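Local atomic coordinates of HTH marR-type domain-containing protein (Streptococcus agalactiae serotype III, PDB entry 7DVR), a protein that senses heme by binding it through iron and probably acts as a DNA-binding transcription regulator of the MarR family. Residues 26-29 with 30-33; 59-63 with 64-68; 108-111 with 112-115; 130-133 with 134-138. One frame throughout, in Å; residues are numbered along the deposited sequence.

How the interactions relate
Following the chain from the N terminus, interaction 1 (26-33) is the turn that joins helix 4-25 to helix 34-44, and interaction 2 (59-68) is the turn between helices 52-59 and 63-75 that starts the latter. Interactions 3 (108-115) and 4 (130-138) are successive turns within helices 97-117 and 123-139. Each contact is local, so the four follow in series and none encloses another. Interactions 1 and 3 touch each other: Y26 and V28 pack on F109, and Y26 also on K112. Interactions 2 and 4 touch none of the others; the centre of interaction 4, on a helix that meets the second subunit, lies about 30 Å from those of interactions 1 and 2.

Interaction 1: 26-29 with 30-33; sequences YDVE and HLAG
H30 lays its imidazole against the side chain of E29, the residue just before it. CG of E29 sits 3.8 Å from the centroid of the H30 ring, only 9° off the ring normal, a CH-pi contact over one face. Because E29 carries CG opposite its backbone N (chi1 -164°) and stays extended beyond, its carboxylate continues along the imidazole, the two planes 24° apart and stacked. The positive phi of H30 suits the third position of the turn. L31 follows and closes it: its N donates to V28 O at 3.2 Å, reaching the oxygen from above the carbonyl plane rather than along a lone pair. The side chains of the same two residues meet at about a right angle, L31 CD1 lying 3.9 Å from V28 CB, and L31 continues onto F106 of helix 97-117 and V39 of helix 34-44. A32 lies against the heme, whose pocket it helps to line, and G33 takes the N-cap position of helix 34-44. The arrangement is a type II beta turn from V28 to L31, set between the Schellman motif that ends helix 4-25 at D27 and the start of the next helix, beside the heme pocket.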
loop_
_atom_site.group_PDB
_atom_site.type_symbol
_atom_site.label_atom_id
_atom_site.label_comp_id
_atom_site.label_asym_id
_atom_site.label_seq_id
_atom_site.Cartn_x
_atom_site.Cartn_y
_atom_site.Cartn_z
ATOM N N TYR A 26 15.882 8.645 -16.551
ATOM C CA TYR A 26 17.317 8.587 -16.234
ATOM C C TYR A 26 17.931 7.315 -16.871
ATOM O O TYR A 26 19.114 7.092 -16.715
ATOM C CB TYR A 26 17.449 8.895 -14.727
ATOM C CG TYR A 26 17.113 10.357 -14.388
ATOM C CD1 TYR A 26 15.801 10.831 -14.415
ATOM C CD2 TYR A 26 18.095 11.311 -14.088
ATOM C CE1 TYR A 26 15.484 12.175 -14.155
ATOM C CE2 TYR A 26 17.794 12.651 -13.797
ATOM C CZ TYR A 26 16.480 13.099 -13.858
ATOM O OH TYR A 26 16.115 14.416 -13.617
ATOM N N ASP A 27 17.185 6.546 -17.657
ATOM C CA ASP A 27 17.696 5.354 -18.369
ATOM C C ASP A 27 18.273 4.389 -17.317
ATOM O O ASP A 27 19.362 3.838 -17.541
ATOM C CB ASP A 27 18.792 5.725 -19.373
ATOM C CG ASP A 27 18.995 4.734 -20.493
ATOM O OD1 ASP A 27 18.110 3.914 -20.740
ATOM O OD2 ASP A 27 20.031 4.843 -21.161
ATOM N N VAL A 28 17.550 4.196 -16.231
ATOM C CA VAL A 28 18.017 3.208 -15.198
ATOM C C VAL A 28 16.855 2.312 -14.899
ATOM O O VAL A 28 16.667 1.843 -13.731
ATOM C CB VAL A 28 18.544 3.926 -13.968
ATOM C CG1 VAL A 28 19.875 4.549 -14.265
ATOM C CG2 VAL A 28 17.535 4.899 -13.412
ATOM N N GLU A 29 16.096 2.050 -15.947
ATOM C CA GLU A 29 15.036 1.045 -15.867
ATOM C C GLU A 29 15.672 -0.267 -15.359
ATOM O O GLU A 29 16.869 -0.468 -15.514
ATOM C CB GLU A 29 14.399 0.860 -17.239
ATOM C CG GLU A 29 13.064 0.153 -17.194
ATOM C CD GLU A 29 12.434 -0.146 -18.552
ATOM O OE1 GLU A 29 12.898 0.396 -19.590
ATOM O OE2 GLU A 29 11.463 -0.928 -18.561
ATOM N N HIS A 30 14.845 -1.103 -14.761
ATOM C CA HIS A 30 15.183 -2.444 -14.211
ATOM C C HIS A 30 16.200 -2.333 -13.084
ATOM O O HIS A 30 16.588 -3.377 -12.575
ATOM C CB HIS A 30 15.740 -3.417 -15.262
ATOM C CG HIS A 30 15.027 -3.370 -16.565
ATOM N ND1 HIS A 30 15.671 -2.994 -17.725
ATOM C CD2 HIS A 30 13.751 -3.662 -16.907
ATOM C CE1 HIS A 30 14.823 -3.042 -18.733
ATOM N NE2 HIS A 30 13.639 -3.458 -18.259
ATOM N N LEU A 31 16.647 -1.151 -12.706
ATOM C CA LEU A 31 17.629 -1.085 -11.623
ATOM C C LEU A 31 16.972 -0.713 -10.306
ATOM O O LEU A 31 17.681 -0.773 -9.269
ATOM C CB LEU A 31 18.746 -0.125 -11.970
ATOM C CG LEU A 31 19.725 -0.700 -12.971
ATOM C CD1 LEU A 31 20.323 0.411 -13.780
ATOM C CD2 LEU A 31 20.820 -1.526 -12.289
ATOM N N ALA A 32 15.681 -0.430 -10.305
ATOM C CA ALA A 32 14.980 -0.013 -9.077
ATOM C C ALA A 32 15.079 -1.084 -8.003
ATOM O O ALA A 32 15.155 -0.670 -6.869
ATOM C CB ALA A 32 13.541 0.295 -9.344
ATOM N N GLY A 33 15.091 -2.382 -8.321
ATOM C CA GLY A 33 15.079 -3.400 -7.251
ATOM C C GLY A 33 16.411 -4.113 -6.994
ATOM O O GLY A 33 17.406 -3.536 -6.560
#

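Interaction 2: 59-63 with 64-68; sequences LHISK and SVASN
I61 and A66 make the tight part of this contact. CD1 of I61 presses on A66 CA at 3.4 Å, closer than usual for two carbons, and also meets A66 CB at 3.7 Å. With CG1 of I61 set between its backbone N and carbonyl carbon (chi1 55°), the extended end of the side chain reaches across to the first turn of the helix, where V65 CG1 touches the same methyl more loosely, at 4.0 Å. Backbone bonds of the helix start lie beside this packing. S62 O accepts from A66 N at 3.0 Å in a nearly straight bond of 173°, with a weak second bond from V65 N, and K63 O takes S67 N.

The other side is polar and faces solvent, and but for one close approach, V65 CG2 at 3.2 Å from S62 OG, it is looser. S62, at the N-cap position, and S64 join their hydroxyls, OG to OG, at 3.0 Å, and either may be the donor. Both side chains adopt a chi1 close to +65°, which swings the two oxygens toward each other over the helix start. K63 is bent through most of its length and its chain leads off from the helix.

The short linker 60-62 thus turns the chain from helix 52-59, which ends in a Schellman motif at H60, into helix 63-75. This is the tight junction of the helix-turn-helix. A66 packs on I52 and E56, K63 also rests on E56, and L59 reaches H37 and L38 of helix 34-44.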
loop_
_atom_site.group_PDB
_atom_site.type_symbol
_atom_site.label_atom_id
_atom_site.label_comp_id
_atom_site.label_asym_id
_atom_site.label_seq_id
_atom_site.Cartn_x
_atom_site.Cartn_y
_atom_site.Cartn_z
ATOM N N LEU A 59 21.443 -10.871 -0.957
ATOM C CA LEU A 59 20.009 -10.483 -1.101
ATOM C C LEU A 59 19.061 -11.399 -0.311
ATOM O O LEU A 59 17.841 -11.253 -0.461
ATOM C CB LEU A 59 19.672 -10.555 -2.578
ATOM C CG LEU A 59 20.421 -9.570 -3.458
ATOM C CD1 LEU A 59 20.075 -9.861 -4.900
ATOM C CD2 LEU A 59 20.073 -8.117 -3.114
ATOM N N HIS A 60 19.580 -12.360 0.439
ATOM C CA HIS A 60 18.754 -13.315 1.223
ATOM C C HIS A 60 17.697 -13.971 0.330
ATOM O O HIS A 60 16.518 -13.999 0.696
ATOM C CB HIS A 60 18.085 -12.610 2.409
ATOM C CG HIS A 60 19.001 -11.760 3.218
ATOM N ND1 HIS A 60 19.043 -10.385 3.077
ATOM C CD2 HIS A 60 19.902 -12.071 4.175
ATOM C CE1 HIS A 60 19.928 -9.880 3.915
ATOM N NE2 HIS A 60 20.472 -10.901 4.606
ATOM N N ILE A 61 18.116 -14.546 -0.779
ATOM C CA ILE A 61 17.200 -15.253 -1.708
ATOM C C ILE A 61 17.727 -16.654 -1.963
ATOM O O ILE A 61 18.894 -16.949 -1.671
ATOM C CB ILE A 61 17.047 -14.449 -3.016
ATOM C CG1 ILE A 61 18.405 -14.167 -3.670
ATOM C CG2 ILE A 61 16.242 -13.171 -2.784
ATOM C CD1 ILE A 61 18.328 -13.697 -5.125
ATOM N N SER A 62 16.882 -17.487 -2.539
ATOM C CA SER A 62 17.192 -18.902 -2.837
ATOM C C SER A 62 18.003 -18.948 -4.116
ATOM O O SER A 62 18.001 -17.987 -4.901
ATOM C CB SER A 62 15.959 -19.722 -3.041
ATOM O OG SER A 62 15.318 -19.248 -4.246
ATOM N N LYS A 63 18.589 -20.098 -4.339
ATOM C CA LYS A 63 19.483 -20.337 -5.485
ATOM C C LYS A 63 18.736 -20.048 -6.796
ATOM O O LYS A 63 19.252 -19.297 -7.614
ATOM C CB LYS A 63 20.009 -21.763 -5.353
ATOM C CG LYS A 63 21.094 -22.179 -6.327
ATOM C CD LYS A 63 22.271 -22.875 -5.620
ATOM C CE LYS A 63 22.809 -24.072 -6.373
ATOM N NZ LYS A 63 23.301 -23.704 -7.725
ATOM N N SER A 64 17.557 -20.624 -6.952
ATOM C CA SER A 64 16.700 -20.564 -8.161
ATOM C C SER A 64 16.371 -19.108 -8.526
ATOM O O SER A 64 16.322 -18.765 -9.702
ATOM C CB SER A 64 15.429 -21.257 -7.879
ATOM O OG SER A 64 14.764 -20.547 -6.843
ATOM N N VAL A 65 16.086 -18.284 -7.530
ATOM C CA VAL A 65 15.692 -16.861 -7.723
ATOM C C VAL A 65 16.967 -16.136 -8.164
ATOM O O VAL A 65 16.943 -15.456 -9.239
ATOM C CB VAL A 65 15.057 -16.291 -6.434
ATOM C CG1 VAL A 65 14.709 -14.810 -6.537
ATOM C CG2 VAL A 65 13.815 -17.095 -6.029
ATOM N N ALA A 66 18.064 -16.321 -7.395
ATOM C CA ALA A 66 19.388 -15.698 -7.649
ATOM C C ALA A 66 19.775 -15.953 -9.088
ATOM O O ALA A 66 20.336 -15.071 -9.756
ATOM C CB ALA A 66 20.470 -16.256 -6.762
ATOM N N SER A 67 19.543 -17.177 -9.506
ATOM C CA SER A 67 19.910 -17.645 -10.842
ATOM C C SER A 67 19.042 -16.925 -11.889
ATOM O O SER A 67 19.521 -16.613 -13.031
ATOM C CB SER A 67 19.754 -19.111 -10.892
ATOM O OG SER A 67 19.866 -19.509 -12.247
ATOM N N ASN A 68 17.775 -16.696 -11.557
ATOM C CA ASN A 68 16.885 -16.042 -12.545
ATOM C C ASN A 68 17.311 -14.593 -12.629
ATOM O O ASN A 68 17.379 -14.064 -13.742
ATOM C CB ASN A 68 15.418 -16.152 -12.173
ATOM C CG ASN A 68 14.882 -17.540 -12.456
ATOM O OD1 ASN A 68 14.323 -18.190 -11.573
ATOM N ND2 ASN A 68 15.061 -18.004 -13.685
#

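Interaction 3: 108-111 with 112-115; sequences IFLE and KLHS. With HEM (protoporphyrin IX containing Fe), chain B.
The backbone of 108-115 is regular alpha helix, each N-H of 112-115 bonding to the carbonyl four residues earlier. H114 adds a side-chain bond to that pattern: with CG opposite its carbonyl carbon (chi1 -72°), the ring leans back over the preceding turn and ND1 donates to L110 O at 2.7 Å, the oxygen almost in the ring plane. L110 O therefore accepts twice, from ND1 and from H114 N, which arrive from opposite faces of its carbonyl plane. The bond fixes the rotation of the imidazole and would probably make it a stronger donor to iron. On the far side of the ring H114 NE2 binds the heme iron at 2.1 Å, so H114 is one axial ligand in this heme-sensing MarR-type protein, and the N-terminal amine of M1 of the second subunit binds the same iron. L110 lines the pocket beside it, CD2 lying 3.7 Å from the heme methyl CMB. S115 doubles the bonds on E111 O, its OG coming at 2.9 Å from above the carbonyl plane. Along another side, F109 and L113 run side by side, F109 CZ 4.1 Å from L113 CD2, and F109 also meets the ring of Y22 on helix 4-25. K112 stretches along I108, its CE 3.6 Å from I108 CG2.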
loop_
_atom_site.group_PDB
_atom_site.type_symbol
_atom_site.label_atom_id
_atom_site.label_comp_id
_atom_site.label_asym_id
_atom_site.label_seq_id
_atom_site.Cartn_x
_atom_site.Cartn_y
_atom_site.Cartn_z
ATOM N N ILE A 108 23.134 8.913 -9.368
ATOM C CA ILE A 108 22.574 10.267 -9.698
ATOM C C ILE A 108 21.071 10.216 -9.493
ATOM O O ILE A 108 20.540 10.989 -8.736
ATOM C CB ILE A 108 22.914 10.714 -11.143
ATOM C CG1 ILE A 108 24.415 10.937 -11.344
ATOM C CG2 ILE A 108 22.098 11.939 -11.548
ATOM C CD1 ILE A 108 24.836 11.148 -12.802
ATOM N N PHE A 109 20.406 9.291 -10.174
ATOM C CA PHE A 109 18.948 9.095 -10.101
ATOM C C PHE A 109 18.472 9.031 -8.654
ATOM O O PHE A 109 17.534 9.716 -8.308
ATOM C CB PHE A 109 18.519 7.828 -10.845
ATOM C CG PHE A 109 17.097 7.367 -10.585
ATOM C CD1 PHE A 109 16.000 8.026 -11.130
ATOM C CD2 PHE A 109 16.843 6.243 -9.806
ATOM C CE1 PHE A 109 14.713 7.570 -10.872
ATOM C CE2 PHE A 109 15.553 5.765 -9.591
ATOM C CZ PHE A 109 14.485 6.442 -10.109
ATOM N N LEU A 110 19.108 8.213 -7.824
ATOM C CA LEU A 110 18.617 8.041 -6.440
ATOM C C LEU A 110 18.780 9.367 -5.709
ATOM O O LEU A 110 17.891 9.688 -4.870
ATOM C CB LEU A 110 19.373 6.906 -5.741
ATOM C CG LEU A 110 18.945 5.499 -6.164
ATOM C CD1 LEU A 110 19.747 4.446 -5.420
ATOM C CD2 LEU A 110 17.471 5.232 -5.922
ATOM N N GLU A 111 19.859 10.091 -5.998
ATOM C CA GLU A 111 20.082 11.412 -5.316
ATOM C C GLU A 111 18.975 12.399 -5.718
ATOM O O GLU A 111 18.300 12.952 -4.810
ATOM C CB GLU A 111 21.470 12.001 -5.603
ATOM C CG GLU A 111 22.582 11.359 -4.775
ATOM C CD GLU A 111 23.862 10.945 -5.497
ATOM O OE1 GLU A 111 23.983 11.185 -6.727
ATOM O OE2 GLU A 111 24.740 10.344 -4.824
ATOM N N LYS A 112 18.742 12.562 -7.026
ATOM C CA LYS A 112 17.683 13.460 -7.560
ATOM C C LYS A 112 16.301 13.031 -7.088
ATOM O O LYS A 112 15.449 13.906 -6.740
ATOM C CB LYS A 112 17.739 13.493 -9.084
ATOM C CG LYS A 112 18.913 14.297 -9.599
ATOM C CD LYS A 112 19.081 14.233 -11.107
ATOM C CE LYS A 112 20.256 15.038 -11.641
ATOM N NZ LYS A 112 19.932 16.482 -11.759
ATOM N N LEU A 113 16.051 11.721 -7.096
ATOM C CA LEU A 113 14.733 11.197 -6.676
ATOM C C LEU A 113 14.413 11.619 -5.242
ATOM O O LEU A 113 13.350 12.129 -5.026
ATOM C CB LEU A 113 14.709 9.681 -6.815
ATOM C CG LEU A 113 13.515 8.944 -6.208
ATOM C CD1 LEU A 113 12.246 9.183 -7.006
ATOM C CD2 LEU A 113 13.773 7.445 -6.185
ATOM N N HIS A 114 15.289 11.298 -4.312
ATOM C CA HIS A 114 15.161 11.700 -2.886
ATOM C C HIS A 114 15.071 13.224 -2.739
ATOM O O HIS A 114 14.088 13.648 -2.115
ATOM C CB HIS A 114 16.252 11.052 -2.049
ATOM C CG HIS A 114 16.044 9.586 -1.869
ATOM N ND1 HIS A 114 16.456 8.656 -2.825
ATOM C CD2 HIS A 114 15.443 8.877 -0.876
ATOM C CE1 HIS A 114 16.157 7.446 -2.382
ATOM N NE2 HIS A 114 15.524 7.571 -1.239
ATOM N N SER A 115 15.965 14.022 -3.340
ATOM C CA SER A 115 15.825 15.514 -3.349
ATOM C C SER A 115 14.390 15.909 -3.704
ATOM O O SER A 115 13.757 16.670 -2.950
ATOM C CB SER A 115 16.780 16.209 -4.284
ATOM O OG SER A 115 18.084 15.771 -4.064
HETATM C CHA HEM B . 17.112 6.697 1.999
HETATM C CHB HEM B . 17.020 3.613 -1.589
HETATM C CHC HEM B . 12.721 5.303 -2.774
HETATM C CHD HEM B . 12.551 7.788 1.278
HETATM C C1A HEM B . 17.436 5.763 1.088
HETATM C C2A HEM B . 18.671 5.125 1.071
HETATM C C3A HEM B . 18.639 4.255 0.060
HETATM C C4A HEM B . 17.392 4.340 -0.524
HETATM C CMA HEM B . 19.762 3.343 -0.338
HETATM C CAA HEM B . 19.846 5.354 1.991
HETATM C CBA HEM B . 20.789 6.422 1.405
HETATM C CGA HEM B . 21.983 6.685 2.307
HETATM O O1A HEM B . 22.622 5.721 2.787
HETATM O O2A HEM B . 22.349 7.857 2.575
HETATM C C1B HEM B . 15.823 3.856 -2.208
HETATM C C2B HEM B . 15.507 3.215 -3.405
HETATM C C3B HEM B . 14.293 3.701 -3.773
HETATM C C4B HEM B . 13.905 4.639 -2.741
HETATM C CMB HEM B . 16.368 2.193 -4.099
HETATM C CAB HEM B . 13.452 3.340 -4.894
HETATM C CBB HEM B . 13.764 2.333 -5.675
HETATM C C1C HEM B . 12.277 6.081 -1.751
HETATM C C2C HEM B . 10.995 6.560 -1.630
HETATM C C3C HEM B . 10.942 7.267 -0.460
HETATM C C4C HEM B . 12.213 7.211 0.106
HETATM C CMC HEM B . 9.911 6.307 -2.627
HETATM C CAC HEM B . 9.835 8.031 0.087
HETATM C CBC HEM B . 8.789 8.354 -0.665
HETATM C C1D HEM B . 13.820 7.671 1.771
HETATM C C2D HEM B . 14.210 8.401 2.948
HETATM C C3D HEM B . 15.484 8.112 3.149
HETATM C C4D HEM B . 15.854 7.206 2.082
HETATM C CMD HEM B . 13.374 9.332 3.783
HETATM C CAD HEM B . 16.345 8.635 4.268
HETATM C CBD HEM B . 17.498 9.513 3.737
HETATM C CGD HEM B . 18.412 9.925 4.873
HETATM O O1D HEM B . 18.054 10.844 5.645
HETATM O O2D HEM B . 19.525 9.367 5.046
HETATM N NA HEM B . 16.660 5.270 0.108
HETATM N NB HEM B . 14.855 4.685 -1.868
HETATM N NC HEM B . 12.987 6.495 -0.703
HETATM N ND HEM B . 14.827 6.991 1.296
HETATM FE FE HEM B . 14.830 5.916 -0.197
#

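Interaction 4: 130-133 with 134-138; sequences KKVI and RTLAK
With OG1 placed opposite its carbonyl carbon (chi1 -52°), T135 turns its hydroxyl back along the helix to K131 O, while K131 itself extends CG away from its backbone N (chi1 178°) and runs beside T135 in the same direction. T135 OG1 donates to K131 O at 2.8 Å and T135 N to the same oxygen at 2.9 Å, the two donors coming from opposite faces of the carbonyl plane. This is the familiar threonine bond back to the preceding helical turn, and it fixes the hydroxyl. These residues belong to helix 123-139, part of the terminal helical region through which MarR-type proteins commonly dimerise. K131 NZ forms a salt bridge with E125 of the second subunit, and V132, I133, T135 and L136 pack on T129, L11, A119 and M117 of that chain, respectively. Next along the helix, L136 folds its CG to 3.2 Å from V132 O, and its CD1 meets V132 CG1 at 4.2 Å. L136 also touches a bound heme. The bond from A137 N to I133 O, 2.7 Å, carries the helix on.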
loop_
_atom_site.group_PDB
_atom_site.type_symbol
_atom_site.label_atom_id
_atom_site.label_comp_id
_atom_site.label_asym_id
_atom_site.label_seq_id
_atom_site.Cartn_x
_atom_site.Cartn_y
_atom_site.Cartn_z
ATOM N N LYS A 130 8.252 7.800 10.707
ATOM C CA LYS A 130 8.818 6.447 10.934
ATOM C C LYS A 130 8.339 5.865 12.259
ATOM O O LYS A 130 7.984 4.690 12.314
ATOM C CB LYS A 130 10.341 6.468 10.930
ATOM C CG LYS A 130 10.951 6.573 9.541
ATOM C CD LYS A 130 12.433 6.270 9.529
ATOM C CE LYS A 130 13.028 6.186 8.135
ATOM N NZ LYS A 130 14.436 5.716 8.179
ATOM N N LYS A 131 8.377 6.631 13.325
ATOM C CA LYS A 131 7.887 6.131 14.614
ATOM C C LYS A 131 6.420 5.829 14.560
ATOM O O LYS A 131 5.999 4.899 15.233
ATOM C CB LYS A 131 8.136 7.180 15.695
ATOM C CG LYS A 131 7.638 6.862 17.104
ATOM C CD LYS A 131 8.247 7.855 18.079
ATOM C CE LYS A 131 7.963 7.628 19.559
ATOM N NZ LYS A 131 6.556 7.974 19.866
ATOM N N VAL A 132 5.613 6.622 13.873
ATOM C CA VAL A 132 4.170 6.366 13.925
ATOM C C VAL A 132 3.884 5.051 13.190
ATOM O O VAL A 132 3.085 4.265 13.677
ATOM C CB VAL A 132 3.413 7.549 13.350
ATOM C CG1 VAL A 132 1.978 7.183 13.186
ATOM C CG2 VAL A 132 3.552 8.764 14.282
ATOM N N ILE A 133 4.576 4.838 12.098
ATOM C CA ILE A 133 4.387 3.589 11.273
ATOM C C ILE A 133 4.769 2.383 12.145
ATOM O O ILE A 133 4.037 1.359 12.208
ATOM C CB ILE A 133 5.250 3.610 9.993
ATOM C CG1 ILE A 133 5.019 4.818 9.085
ATOM C CG2 ILE A 133 5.116 2.327 9.227
ATOM C CD1 ILE A 133 3.655 4.962 8.564
ATOM N N ARG A 134 5.946 2.472 12.725
ATOM C CA ARG A 134 6.475 1.390 13.543
ATOM C C ARG A 134 5.467 1.120 14.658
ATOM O O ARG A 134 5.159 -0.035 14.896
ATOM C CB ARG A 134 7.836 1.774 14.093
ATOM C CG ARG A 134 8.554 0.585 14.699
ATOM C CD ARG A 134 9.739 1.006 15.534
ATOM N NE ARG A 134 10.160 -0.058 16.438
ATOM C CZ ARG A 134 10.799 -1.169 16.069
ATOM N NH1 ARG A 134 11.153 -2.067 16.975
ATOM N NH2 ARG A 134 11.102 -1.381 14.798
ATOM N N THR A 135 4.944 2.156 15.295
ATOM C CA THR A 135 4.013 1.917 16.409
ATOM C C THR A 135 2.733 1.270 15.874
ATOM O O THR A 135 2.231 0.361 16.536
ATOM C CB THR A 135 3.756 3.190 17.208
ATOM O OG1 THR A 135 5.013 3.750 17.578
ATOM C CG2 THR A 135 2.916 2.911 18.432
ATOM N N LEU A 136 2.243 1.729 14.725
ATOM C CA LEU A 136 1.043 1.159 14.061
ATOM C C LEU A 136 1.306 -0.321 13.775
ATOM O O LEU A 136 0.442 -1.149 14.119
ATOM C CB LEU A 136 0.773 1.923 12.765
ATOM C CG LEU A 136 0.100 3.288 12.922
ATOM C CD1 LEU A 136 -0.177 3.946 11.583
ATOM C CD2 LEU A 136 -1.188 3.166 13.707
ATOM N N ALA A 137 2.488 -0.623 13.256
ATOM C CA ALA A 137 2.871 -2.004 12.878
ATOM C C ALA A 137 2.852 -2.860 14.135
ATOM O O ALA A 137 2.279 -3.933 14.106
ATOM C CB ALA A 137 4.214 -2.037 12.201
ATOM N N LYS A 138 3.409 -2.341 15.207
ATOM C CA LYS A 138 3.505 -3.062 16.491
ATOM C C LYS A 138 2.103 -3.267 17.086
ATOM O O LYS A 138 1.863 -4.370 17.588
ATOM C CB LYS A 138 4.453 -2.313 17.421
ATOM C CG LYS A 138 4.474 -2.860 18.832
ATOM C CD LYS A 138 4.874 -4.316 18.908
ATOM C CE LYS A 138 4.476 -4.959 20.218
ATOM N NZ LYS A 138 4.423 -6.430 20.077
#